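Local coordinates for protein beta-N-acetylhexosaminidase (Mycobacterium smegmatis, PDB 4YYF) that probably hydrolyses terminal non-reducing N-acetyl-D-hexosamine residues from N-acetyl-beta-D-hexosaminides, as a family 3 glycoside hydrolase built on a TIM-barrel domain, at residues L45-T50 with A357-L362. The protein carries 1 engineered substitution. Residues are numbered along the deposited sequence; the frame is centred on the assembly and turned at random.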
loop_
_atom_site.group_PDB
_atom_site.type_symbol
_atom_site.label_atom_id
_atom_site.label_comp_id
_atom_site.label_asym_id
_atom_site.label_seq_id
_atom_site.Cartn_x
_atom_site.Cartn_y
_atom_site.Cartn_z
ATOM N N LEU A 45 16.325 2.509 7.685
ATOM C CA LEU A 45 15.510 1.285 7.657
ATOM C C LEU A 45 14.094 1.520 8.172
ATOM O O LEU A 45 13.113 1.012 7.593
ATOM C CB LEU A 45 16.185 0.146 8.442
ATOM C CG LEU A 45 17.503 -0.352 7.827
ATOM C CD1 LEU A 45 18.270 -1.266 8.778
ATOM C CD2 LEU A 45 17.205 -1.069 6.520
ATOM N N ALA A 46 13.966 2.305 9.241
ATOM C CA ALA A 46 12.637 2.562 9.800
ATOM C C ALA A 46 11.763 3.341 8.819
ATOM O O ALA A 46 10.534 3.241 8.844
ATOM C CB ALA A 46 12.738 3.297 11.152
ATOM N N GLN A 47 12.394 4.109 7.936
ATOM C CA GLN A 47 11.635 4.876 6.959
ATOM C C GLN A 47 10.940 3.974 5.926
ATOM O O GLN A 47 10.020 4.405 5.226
ATOM C CB GLN A 47 12.566 5.893 6.282
ATOM C CG GLN A 47 11.881 6.808 5.302
ATOM C CD GLN A 47 10.794 7.656 5.933
ATOM O OE1 GLN A 47 9.747 7.903 5.303
ATOM N NE2 GLN A 47 11.036 8.126 7.175
ATOM N N LEU A 48 11.367 2.717 5.849
ATOM C CA LEU A 48 10.818 1.768 4.881
ATOM C C LEU A 48 9.646 0.956 5.446
ATOM O O LEU A 48 9.165 0.025 4.789
ATOM C CB LEU A 48 11.911 0.795 4.417
ATOM C CG LEU A 48 13.207 1.450 3.945
ATOM C CD1 LEU A 48 14.209 0.416 3.429
ATOM C CD2 LEU A 48 12.925 2.521 2.886
ATOM N N LEU A 49 9.219 1.278 6.666
ATOM C CA LEU A 49 8.183 0.510 7.357
ATOM C C LEU A 49 6.918 1.337 7.542
ATOM O O LEU A 49 6.990 2.533 7.834
ATOM C CB LEU A 49 8.680 0.055 8.741
ATOM C CG LEU A 49 10.079 -0.571 8.826
ATOM C CD1 LEU A 49 10.420 -0.909 10.269
ATOM C CD2 LEU A 49 10.175 -1.804 7.931
ATOM N N THR A 50 5.760 0.703 7.377
ATOM C CA THR A 50 4.487 1.332 7.745
ATOM C C THR A 50 3.779 0.391 8.702
ATOM O O THR A 50 3.636 -0.799 8.409
ATOM C CB THR A 50 3.597 1.590 6.518
ATOM O OG1 THR A 50 4.287 2.464 5.608
ATOM C CG2 THR A 50 2.279 2.258 6.948
ATOM N N ALA A 357 10.462 10.966 -1.651
ATOM C CA ALA A 357 9.994 11.729 -2.812
ATOM C C ALA A 357 8.500 12.064 -2.743
ATOM O O ALA A 357 8.046 13.048 -3.330
ATOM C CB ALA A 357 10.332 11.012 -4.113
ATOM N N VAL A 358 7.723 11.264 -2.023
ATOM C CA VAL A 358 6.308 11.593 -1.898
ATOM C C VAL A 358 5.973 12.387 -0.638
ATOM O O VAL A 358 4.802 12.590 -0.334
ATOM C CB VAL A 358 5.414 10.351 -2.011
ATOM C CG1 VAL A 358 5.509 9.783 -3.415
ATOM C CG2 VAL A 358 5.826 9.299 -0.980
ATOM N N LYS A 359 6.997 12.848 0.081
ATOM C CA LYS A 359 6.785 13.578 1.328
ATOM C C LYS A 359 7.366 14.975 1.250
ATOM O O LYS A 359 8.109 15.289 0.322
ATOM C CB LYS A 359 7.435 12.834 2.504
ATOM C CG LYS A 359 6.829 11.483 2.824
ATOM C CD LYS A 359 7.579 10.860 4.008
ATOM C CE LYS A 359 6.859 9.637 4.546
ATOM N NZ LYS A 359 7.539 9.122 5.784
ATOM N N GLY A 360 7.039 15.802 2.240
ATOM C CA GLY A 360 7.638 17.124 2.376
ATOM C C GLY A 360 9.110 17.057 2.756
ATOM O O GLY A 360 9.674 15.971 2.872
ATOM N N PRO A 361 9.739 18.226 2.974
ATOM C CA PRO A 361 11.195 18.360 3.151
ATOM C C PRO A 361 11.736 17.681 4.409
ATOM O O PRO A 361 10.991 17.463 5.374
ATOM C CB PRO A 361 11.394 19.879 3.279
ATOM C CG PRO A 361 10.124 20.504 2.764
ATOM C CD PRO A 361 9.042 19.520 3.080
ATOM N N LEU A 362 13.028 17.357 4.396
ATOM C CA LEU A 362 13.714 16.855 5.585
ATOM C C LEU A 362 13.608 17.864 6.713
ATOM O O LEU A 362 13.611 19.074 6.478
ATOM C CB LEU A 362 15.194 16.595 5.295
ATOM C CG LEU A 362 15.607 15.245 4.720
ATOM C CD1 LEU A 362 17.071 15.267 4.296
ATOM C CD2 LEU A 362 15.386 14.145 5.748
#
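Lys-359 is stretched out beyond CG, with chi2 at 180° and the outer torsions close to it. Gln-47 reaches back from the opposite direction: CG stands anti to the backbone N, and a bend at chi2 (61°) turns the amide so that OE1 meets the ammonium; the two side chains together bridge the 11.4 Å between Lys-359 CA and Gln-47 CA. One short hydrogen bond joins them, Lys-359 NZ to Gln-47 OE1 at 2.6 Å. The donor lies in the carbonyl plane on a lone pair, with a C=O...N angle of 136°. CE, the carbon of Lys-359 next to NZ, lies 3.5 Å from the same OE1 of Gln-47, while the backbones stay well apart. Gln-47 sits in the type I turn from Ala-46 to Leu-49, which leads helix 41-46 into barrel strand 49-52; Lys-359 belongs to the loop that follows helix 345-357. The bond thus ties the turn that enters the first barrel strand to the chain leaving helix 345-357. The carbonyls of Gly-69 and Pro-98 also accept from NZ, so three neutral carbonyl oxygens, one amide and two backbone, grip the ammonium, consistent with a protonated lysine whose charge is met, among these three partners, by carbonyl dipoles and not by a carboxylate.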